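Local structure of putative NADH-flavin reductase (Lactobacillus casei ATCC 334, 3H2S) at residues L89-D97 with F144-N152; S106-A114 with A172-G180. The protein binds NADPH in a Rossmann-type domain and probably acts as an NADH- or NADPH-dependent oxidoreductase, possibly on flavin. One frame throughout, in Å; residues are numbered along the deposited sequence.

Contact 1 (L89-D97 with F144-N152); sequences LVSLLRNSD and FLQMNANVN
Val90 meets Phe144, Leu145, Asn148 and Val151 in the tightly packed part of the contact. Its CG1 lies anti to the backbone N (chi1 168°), by Asn148, with CG2 by the Phe144 ring. CG2 meets the edge of the Phe144 ring, 3.7 Å from CE2, and touches Leu145 CD2 at 4.0 Å. CG1 turns to the Asn148 side chain, 3.8 Å from its CG, and lies over one face of the Arg94 guanidinium, toward its rim. Val151 CG1 packs on Leu93 CB at 4.1 Å, and its CG2 lies 3.8 Å from Arg94 NH1. The amide of Asn148 sits at the edge of the guanidinium, the two planes 53° apart. Arg94 NE forms a salt bridge with Asp84 of the second subunit.

The other end is looser and more polar. Asn152 ND2 donates to Asp97 O at 3.0 Å in a fairly straight bond (162°). The donor stands above the carbonyl plane, while the oxygen lies in the plane of the amide. A water joins Ser96 O to Asn152 N. Asp97 is exposed and takes part through its carbonyl oxygen.

The contact joins the ends of helices 80-91 and 132-145 and the loops leading into the parallel strands 99-103 and 153-158. Its chemistry implies a largely apolar core bordered by Arg94, whose charge is paired across the dimer interface, with hydrogen bonds near the strand entries.

Contact 2 (S106-A114 with A172-G180); sequences SASLAMPGA and AGKDTLLVG. With NDP (NADPH dihydro-nicotinamide-adenine-dinucleotide phosphate), chain C.
Ala110 is held through both its N and its O by backbone bonds to the 172-180 segment. Its N donates to Asp175 O at 2.8 Å, and its O accepts from Leu177 N at 2.9 Å. Both bonds are nearly straight (162° and 165°). They straddle Thr176 and make a single parallel beta bridge between Ala110 and Thr176. A water also donates to Asp175 O, so that oxygen has two donors. The Asp175 carboxylate turns to a salt bridge with Arg209. A second water lies between Ala114 O and Thr176 OG1, at distances too short to be read with confidence.

On the cofactor side, Ser106 N donates to the nicotinamide carboxamide oxygen O7N of NADPH at 2.7 Å, in a bent bond (137°). Ser106 OG, weakly bonded to Pro158 O, lies 3.5 Å from Leu177 CD1.

Packing follows outward from the bridge. The side chains of Leu109 and Leu177 cross at about a right angle and meet through their CD1 methyls at 4.0 Å. Leu109 CD2 lies 3.6 Å from Asp175 O, and the side chain also touches Val211 of strand 209-214. Cutting Leu109 back to an alanine removes both CD methyls and is likely to open a gap beside Leu177 and leave the Asp175 peptide less covered. Thr176 CG2, anti to the backbone N, reaches Pro112 CA at 3.8 Å. The ring of Pro112 rests on Leu177, with CD 4.2 Å from CB, at the exposed rim.

The chemistry implies a short backbone-held link with Leu109 and Leu177 packed beside it. It ties the loop that binds the nicotinamide amide to the segment leaving edge strand 170-173.

From the N terminus, the chain passes 89-97, then 106-114, 144-152 and 172-180, so the two contacts cross. Contact 1 closes a loop that holds strand 99-103 and most of helix 132-145. Contact 2 closes one that holds helix 132-145, strand 153-158 and the start of strand 170-173. Helix 132-145 therefore falls largely in both loops. Contact 1 lies where the chain enters strands 99-103 and 153-158. The 106-114 segment of contact 2 follows the exit from strand 99-103, by the nicotinamide. Their centres are about 25 Å apart and they do not touch. Together they tie central parallel strands to the helices packed on them and to the sheet edge.

Contact 1 (L89-D97 with F144-N152)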
loop_
_atom_site.group_PDB
_atom_site.type_symbol
_atom_site.label_atom_id
_atom_site.label_comp_id
_atom_site.label_asym_id
_atom_site.label_seq_id
_atom_site.Cartn_x
_atom_site.Cartn_y
_atom_site.Cartn_z
ATOM N N LEU A 89 -5.964 5.442 1.692
ATOM C CA LEU A 89 -6.996 5.515 2.743
ATOM C C LEU A 89 -6.528 4.926 4.079
ATOM O O LEU A 89 -6.710 5.531 5.141
ATOM C CB LEU A 89 -8.290 4.825 2.288
ATOM C CG LEU A 89 -9.451 4.929 3.292
ATOM C CD1 LEU A 89 -9.659 6.365 3.807
ATOM C CD2 LEU A 89 -10.751 4.368 2.711
ATOM N N VAL A 90 -5.981 3.714 4.030
ATOM C CA VAL A 90 -5.408 3.089 5.222
ATOM C C VAL A 90 -4.380 3.991 5.916
ATOM O O VAL A 90 -4.377 4.121 7.147
ATOM C CB VAL A 90 -4.804 1.689 4.910
ATOM C CG1 VAL A 90 -3.961 1.180 6.096
ATOM C CG2 VAL A 90 -5.935 0.690 4.603
ATOM N N SER A 91 -3.573 4.695 5.135
ATOM C CA SER A 91 -2.532 5.533 5.717
ATOM C C SER A 91 -3.114 6.693 6.514
ATOM O O SER A 91 -2.454 7.229 7.406
ATOM C CB SER A 91 -1.585 6.051 4.636
ATOM O OG SER A 91 -2.136 7.173 3.959
ATOM N N LEU A 92 -4.371 7.044 6.230
ATOM C CA LEU A 92 -5.037 8.153 6.925
ATOM C C LEU A 92 -5.763 7.658 8.170
ATOM O O LEU A 92 -6.319 8.452 8.923
ATOM C CB LEU A 92 -6.053 8.836 5.999
ATOM C CG LEU A 92 -5.551 9.308 4.635
ATOM C CD1 LEU A 92 -6.699 9.889 3.816
ATOM C CD2 LEU A 92 -4.447 10.355 4.841
ATOM N N LEU A 93 -5.858 6.342 8.324
ATOM C CA LEU A 93 -6.631 5.784 9.424
ATOM C C LEU A 93 -5.790 5.224 10.569
ATOM O O LEU A 93 -6.324 4.596 11.479
ATOM C CB LEU A 93 -7.596 4.727 8.901
ATOM C CG LEU A 93 -8.477 5.210 7.749
ATOM C CD1 LEU A 93 -9.378 4.094 7.319
ATOM C CD2 LEU A 93 -9.277 6.437 8.179
ATOM N N ARG A 94 -4.490 5.492 10.554
ATOM C CA ARG A 94 -3.612 4.985 11.600
ATOM C C ARG A 94 -3.964 5.619 12.946
ATOM O O ARG A 94 -4.197 6.814 13.027
ATOM C CB ARG A 94 -2.152 5.269 11.240
ATOM C CG ARG A 94 -1.768 4.685 9.874
ATOM C CD ARG A 94 -1.749 3.160 9.922
ATOM N NE ARG A 94 -1.199 2.615 8.678
ATOM C CZ ARG A 94 -1.150 1.326 8.377
ATOM N NH1 ARG A 94 -1.654 0.433 9.221
ATOM N NH2 ARG A 94 -0.660 0.940 7.202
ATOM N N ASN A 95 -4.067 4.795 13.980
ATOM C CA ASN A 95 -4.503 5.265 15.299
ATOM C C ASN A 95 -5.826 6.049 15.295
ATOM O O ASN A 95 -5.939 7.097 15.929
ATOM C CB ASN A 95 -3.402 6.096 15.959
ATOM C CG ASN A 95 -2.128 5.299 16.182
ATOM O OD1 ASN A 95 -2.172 4.145 16.633
ATOM N ND2 ASN A 95 -0.989 5.891 15.812
ATOM N N SER A 96 -6.811 5.547 14.561
ATOM C CA SER A 96 -8.153 6.131 14.564
ATOM C C SER A 96 -9.181 5.014 14.684
ATOM O O SER A 96 -8.936 3.883 14.259
ATOM C CB SER A 96 -8.389 6.930 13.278
ATOM O OG SER A 96 -9.763 7.237 13.087
ATOM N N ASP A 97 -10.338 5.344 15.245
ATOM C CA ASP A 97 -11.402 4.366 15.465
ATOM C C ASP A 97 -12.239 4.212 14.201
ATOM O O ASP A 97 -13.116 3.340 14.126
ATOM C CB ASP A 97 -12.316 4.830 16.606
ATOM C CG ASP A 97 -11.647 4.744 17.959
ATOM O OD1 ASP A 97 -10.631 4.025 18.080
ATOM O OD2 ASP A 97 -12.158 5.371 18.910
ATOM N N PHE A 144 -3.430 -6.648 0.732
ATOM C CA PHE A 144 -2.872 -5.486 1.435
ATOM C C PHE A 144 -3.641 -5.191 2.721
ATOM O O PHE A 144 -3.054 -4.892 3.756
ATOM C CB PHE A 144 -2.895 -4.242 0.551
ATOM C CG PHE A 144 -2.688 -2.971 1.316
ATOM C CD1 PHE A 144 -1.424 -2.598 1.732
ATOM C CD2 PHE A 144 -3.770 -2.152 1.648
ATOM C CE1 PHE A 144 -1.228 -1.454 2.508
ATOM C CE2 PHE A 144 -3.579 -0.974 2.355
ATOM C CZ PHE A 144 -2.314 -0.639 2.814
ATOM N N LEU A 145 -4.964 -5.232 2.644
ATOM C CA LEU A 145 -5.778 -4.938 3.825
ATOM C C LEU A 145 -5.397 -5.827 5.018
ATOM O O LEU A 145 -5.266 -5.349 6.146
ATOM C CB LEU A 145 -7.269 -5.066 3.499
ATOM C CG LEU A 145 -7.885 -4.013 2.575
ATOM C CD1 LEU A 145 -9.343 -4.355 2.290
ATOM C CD2 LEU A 145 -7.772 -2.591 3.109
ATOM N N GLN A 146 -5.108 -7.093 4.741
ATOM C CA GLN A 146 -4.788 -8.064 5.793
ATOM C C GLN A 146 -3.449 -7.796 6.470
ATOM O O GLN A 146 -3.149 -8.391 7.495
ATOM C CB GLN A 146 -4.811 -9.482 5.230
ATOM C CG GLN A 146 -6.199 -9.910 4.775
ATOM C CD GLN A 146 -6.169 -11.225 4.050
ATOM O OE1 GLN A 146 -6.186 -11.271 2.817
ATOM N NE2 GLN A 146 -5.995 -12.300 4.804
HETATM N N MSE A 147 -2.637 -6.931 5.875
HETATM C CA MSE A 147 -1.363 -6.520 6.474
HETATM C C MSE A 147 -1.573 -5.535 7.625
HETATM O O MSE A 147 -0.610 -5.102 8.280
HETATM C CB MSE A 147 -0.471 -5.862 5.422
HETATM C CG MSE A 147 -0.113 -6.755 4.259
HETATM SE SE MSE A 147 0.850 -5.736 2.900
HETATM C CE MSE A 147 1.436 -7.226 1.820
ATOM N N ASN A 148 -2.827 -5.142 7.837
ATOM C CA ASN A 148 -3.132 -4.045 8.741
ATOM C C ASN A 148 -4.027 -4.463 9.901
ATOM O O ASN A 148 -5.234 -4.286 9.852
ATOM C CB ASN A 148 -3.728 -2.869 7.948
ATOM C CG ASN A 148 -2.817 -2.417 6.830
ATOM O OD1 ASN A 148 -2.998 -2.808 5.666
ATOM N ND2 ASN A 148 -1.716 -1.761 7.204
ATOM N N ALA A 149 -3.410 -5.007 10.948
ATOM C CA ALA A 149 -4.138 -5.602 12.071
ATOM C C ALA A 149 -4.733 -4.557 13.004
ATOM O O ALA A 149 -5.496 -4.893 13.907
ATOM C CB ALA A 149 -3.234 -6.515 12.846
ATOM N N ASN A 150 -4.283 -3.315 12.873
ATOM C CA ASN A 150 -4.634 -2.265 13.823
ATOM C C ASN A 150 -5.440 -1.111 13.202
ATOM O O ASN A 150 -5.515 -0.019 13.757
ATOM C CB ASN A 150 -3.363 -1.740 14.487
ATOM C CG ASN A 150 -2.539 -2.856 15.114
ATOM O OD1 ASN A 150 -1.373 -3.057 14.764
ATOM N ND2 ASN A 150 -3.176 -3.649 15.975
ATOM N N VAL A 151 -6.134 -1.401 12.111
ATOM C CA VAL A 151 -7.039 -0.452 11.493
ATOM C C VAL A 151 -8.399 -1.115 11.401
ATOM O O VAL A 151 -8.481 -2.348 11.232
ATOM C CB VAL A 151 -6.531 -0.047 10.070
ATOM C CG1 VAL A 151 -7.634 0.632 9.253
ATOM C CG2 VAL A 151 -5.322 0.897 10.206
ATOM N N ASN A 152 -9.472 -0.335 11.565
ATOM C CA ASN A 152 -10.819 -0.926 11.553
ATOM C C ASN A 152 -11.392 -1.069 10.138
ATOM O O ASN A 152 -12.381 -0.414 9.782
ATOM C CB ASN A 152 -11.793 -0.155 12.458
ATOM C CG ASN A 152 -11.467 -0.324 13.932
ATOM O OD1 ASN A 152 -10.992 -1.379 14.363
ATOM N ND2 ASN A 152 -11.725 0.716 14.714
HETATM O O HOH W 1 -9.466 2.484 11.947
#

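Contact 2 (S106-A114 with A172-G180)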
loop_
_atom_site.group_PDB
_atom_site.type_symbol
_atom_site.label_atom_id
_atom_site.label_comp_id
_atom_site.label_asym_id
_atom_site.label_seq_id
_atom_site.Cartn_x
_atom_site.Cartn_y
_atom_site.Cartn_z
ATOM N N SER A 106 -14.768 -10.151 -6.989
ATOM C CA SER A 106 -15.203 -11.533 -6.914
ATOM C C SER A 106 -14.023 -12.495 -7.097
ATOM O O SER A 106 -14.052 -13.630 -6.636
ATOM C CB SER A 106 -16.267 -11.765 -7.997
ATOM O OG SER A 106 -17.296 -12.603 -7.512
ATOM N N ALA A 107 -12.967 -12.036 -7.757
ATOM C CA ALA A 107 -11.863 -12.922 -8.143
ATOM C C ALA A 107 -10.984 -13.367 -6.969
ATOM O O ALA A 107 -10.201 -14.308 -7.090
ATOM C CB ALA A 107 -11.017 -12.270 -9.232
ATOM N N SER A 108 -11.134 -12.703 -5.827
ATOM C CA SER A 108 -10.408 -13.096 -4.619
ATOM C C SER A 108 -11.202 -14.105 -3.791
ATOM O O SER A 108 -10.766 -14.520 -2.715
ATOM C CB SER A 108 -10.036 -11.862 -3.786
ATOM O OG SER A 108 -11.180 -11.215 -3.254
ATOM N N LEU A 109 -12.411 -14.426 -4.255
ATOM C CA LEU A 109 -13.220 -15.476 -3.635
ATOM C C LEU A 109 -12.862 -16.850 -4.197
ATOM O O LEU A 109 -12.423 -16.963 -5.348
ATOM C CB LEU A 109 -14.702 -15.225 -3.884
ATOM C CG LEU A 109 -15.339 -13.963 -3.322
ATOM C CD1 LEU A 109 -16.726 -13.778 -3.939
ATOM C CD2 LEU A 109 -15.385 -14.025 -1.804
ATOM N N ALA A 110 -13.079 -17.887 -3.393
ATOM C CA ALA A 110 -13.019 -19.259 -3.889
ATOM C C ALA A 110 -14.247 -19.593 -4.740
ATOM O O ALA A 110 -15.383 -19.264 -4.375
ATOM C CB ALA A 110 -12.899 -20.246 -2.736
HETATM N N MSE A 111 -14.029 -20.370 -5.796
HETATM C CA MSE A 111 -15.114 -21.121 -6.408
HETATM C C MSE A 111 -15.726 -22.098 -5.404
HETATM O O MSE A 111 -15.052 -22.557 -4.478
HETATM C CB MSE A 111 -14.607 -21.893 -7.638
HETATM C CG MSE A 111 -14.183 -21.002 -8.792
HETATM SE SE MSE A 111 -15.686 -20.046 -9.630
HETATM C CE MSE A 111 -14.913 -19.850 -11.424
ATOM N N PRO A 112 -17.014 -22.420 -5.582
ATOM C CA PRO A 112 -17.649 -23.414 -4.724
ATOM C C PRO A 112 -16.812 -24.690 -4.673
ATOM O O PRO A 112 -16.306 -25.128 -5.698
ATOM C CB PRO A 112 -18.988 -23.669 -5.426
ATOM C CG PRO A 112 -19.283 -22.379 -6.134
ATOM C CD PRO A 112 -17.942 -21.855 -6.579
ATOM N N GLY A 113 -16.526 -25.177 -3.468
ATOM C CA GLY A 113 -15.718 -26.388 -3.313
ATOM C C GLY A 113 -14.214 -26.161 -3.310
ATOM O O GLY A 113 -13.432 -27.115 -3.236
ATOM N N ALA A 114 -13.795 -24.909 -3.473
ATOM C CA ALA A 114 -12.373 -24.601 -3.425
ATOM C C ALA A 114 -12.024 -23.985 -2.084
ATOM O O ALA A 114 -12.900 -23.516 -1.363
ATOM C CB ALA A 114 -11.978 -23.667 -4.564
ATOM N N ALA A 172 -25.261 -13.462 3.334
ATOM C CA ALA A 172 -23.820 -13.239 3.474
ATOM C C ALA A 172 -23.034 -14.533 3.679
ATOM O O ALA A 172 -23.537 -15.495 4.255
ATOM C CB ALA A 172 -23.529 -12.246 4.588
ATOM N N GLY A 173 -21.801 -14.551 3.184
ATOM C CA GLY A 173 -20.868 -15.629 3.473
ATOM C C GLY A 173 -19.495 -15.055 3.763
ATOM O O GLY A 173 -19.368 -13.888 4.148
ATOM N N LYS A 174 -18.470 -15.890 3.634
ATOM C CA LYS A 174 -17.119 -15.516 4.044
ATOM C C LYS A 174 -16.229 -15.369 2.811
ATOM O O LYS A 174 -16.126 -14.279 2.260
ATOM C CB LYS A 174 -16.539 -16.551 5.017
ATOM C CG LYS A 174 -17.329 -16.703 6.303
ATOM C CD LYS A 174 -17.616 -18.165 6.616
ATOM C CE LYS A 174 -18.805 -18.304 7.565
ATOM N NZ LYS A 174 -18.792 -19.614 8.278
ATOM N N ASP A 175 -15.690 -16.483 2.311
ATOM C CA ASP A 175 -14.656 -16.425 1.267
ATOM C C ASP A 175 -15.018 -17.175 -0.011
ATOM O O ASP A 175 -14.178 -17.315 -0.907
ATOM C CB ASP A 175 -13.316 -16.949 1.795
ATOM C CG ASP A 175 -12.755 -16.092 2.912
ATOM O OD1 ASP A 175 -12.503 -14.891 2.675
ATOM O OD2 ASP A 175 -12.486 -16.644 4.001
ATOM N N THR A 176 -16.213 -17.761 -0.041
ATOM C CA THR A 176 -16.637 -18.587 -1.171
ATOM C C THR A 176 -17.783 -17.937 -1.941
ATOM O O THR A 176 -18.712 -17.411 -1.346
ATOM C CB THR A 176 -17.049 -20.016 -0.709
ATOM O OG1 THR A 176 -15.953 -20.614 -0.006
ATOM C CG2 THR A 176 -17.368 -20.890 -1.914
ATOM N N LEU A 177 -17.663 -17.906 -3.267
ATOM C CA LEU A 177 -18.732 -17.423 -4.117
ATOM C C LEU A 177 -20.049 -18.074 -3.704
ATOM O O LEU A 177 -20.116 -19.299 -3.525
ATOM C CB LEU A 177 -18.425 -17.761 -5.583
ATOM C CG LEU A 177 -19.301 -17.062 -6.628
ATOM C CD1 LEU A 177 -18.983 -15.560 -6.675
ATOM C CD2 LEU A 177 -19.080 -17.716 -7.982
ATOM N N LEU A 178 -21.093 -17.250 -3.604
ATOM C CA LEU A 178 -22.437 -17.695 -3.277
ATOM C C LEU A 178 -23.308 -17.820 -4.526
ATOM O O LEU A 178 -23.243 -17.005 -5.447
ATOM C CB LEU A 178 -23.097 -16.722 -2.298
ATOM C CG LEU A 178 -22.363 -16.461 -0.978
ATOM C CD1 LEU A 178 -23.098 -15.407 -0.158
ATOM C CD2 LEU A 178 -22.198 -17.764 -0.176
ATOM N N VAL A 179 -24.128 -18.855 -4.548
ATOM C CA VAL A 179 -25.016 -19.082 -5.684
ATOM C C VAL A 179 -26.423 -19.241 -5.137
ATOM O O VAL A 179 -26.620 -19.896 -4.121
ATOM C CB VAL A 179 -24.624 -20.366 -6.450
ATOM C CG1 VAL A 179 -25.659 -20.686 -7.524
ATOM C CG2 VAL A 179 -23.226 -20.227 -7.061
ATOM N N GLY A 180 -27.376 -18.538 -5.740
ATOM C CA GLY A 180 -28.753 -18.560 -5.265
ATOM C C GLY A 180 -29.578 -19.679 -5.885
ATOM O O GLY A 180 -29.064 -20.516 -6.633
HETATM P PA NDP C . -18.379 2.884 -10.948
HETATM O O1A NDP C . -17.653 2.546 -12.283
HETATM O O2A NDP C . -19.841 3.170 -10.992
HETATM O O5B NDP C . -17.466 4.275 -10.631
HETATM C C5B NDP C . -16.937 4.185 -9.283
HETATM C C4B NDP C . -16.450 5.605 -8.797
HETATM O O4B NDP C . -15.082 5.738 -9.131
HETATM C C3B NDP C . -17.167 6.784 -9.538
HETATM O O3B NDP C . -17.684 7.605 -8.538
HETATM C C2B NDP C . -15.967 7.481 -10.300
HETATM O O2B NDP C . -16.054 8.850 -10.487
HETATM C C1B NDP C . -14.810 7.094 -9.327
HETATM N N9A NDP C . -13.509 7.172 -10.011
HETATM C C8A NDP C . -13.111 6.317 -11.071
HETATM N N7A NDP C . -11.873 6.567 -11.504
HETATM C C5A NDP C . -11.420 7.613 -10.672
HETATM C C6A NDP C . -10.177 8.267 -10.645
HETATM N N6A NDP C . -9.234 7.918 -11.564
HETATM N N1A NDP C . -10.067 9.434 -9.912
HETATM C C2A NDP C . -11.067 9.689 -9.016
HETATM N N3A NDP C . -12.233 9.005 -8.807
HETATM C C4A NDP C . -12.414 7.999 -9.729
HETATM O O3 NDP C . -18.128 1.515 -10.205
HETATM P PN NDP C . -18.970 0.346 -9.457
HETATM O O1N NDP C . -19.959 1.012 -8.482
HETATM O O2N NDP C . -19.643 -0.376 -10.585
HETATM O O5D NDP C . -17.993 -0.602 -8.556
HETATM C C5D NDP C . -17.733 -0.335 -7.175
HETATM C C4D NDP C . -16.815 -1.458 -6.659
HETATM O O4D NDP C . -17.442 -2.670 -7.042
HETATM C C3D NDP C . -15.351 -1.498 -7.189
HETATM O O3D NDP C . -14.502 -1.963 -6.204
HETATM C C2D NDP C . -15.507 -2.493 -8.397
HETATM O O2D NDP C . -14.306 -3.174 -8.656
HETATM C C1D NDP C . -16.522 -3.486 -7.727
HETATM N N1N NDP C . -17.100 -4.398 -8.713
HETATM C C2N NDP C . -16.736 -5.804 -8.577
HETATM C C3N NDP C . -17.156 -6.688 -9.751
HETATM C C7N NDP C . -17.217 -8.140 -9.309
HETATM O O7N NDP C . -16.349 -8.586 -8.572
HETATM N N7N NDP C . -18.164 -8.974 -9.885
HETATM C C4N NDP C . -18.326 -6.264 -10.615
HETATM C C5N NDP C . -18.399 -4.781 -10.881
HETATM C C6N NDP C . -17.826 -3.841 -9.843
HETATM P P2B NDP C . -16.991 9.463 -11.672
HETATM O O1X NDP C . -18.499 9.250 -11.285
HETATM O O2X NDP C . -16.807 11.024 -11.605
HETATM O O3X NDP C . -16.685 8.869 -13.005
HETATM O O HOH W 2 -11.146 -17.066 -0.609
HETATM O O HOH W 3 -15.167 -23.050 -0.467
#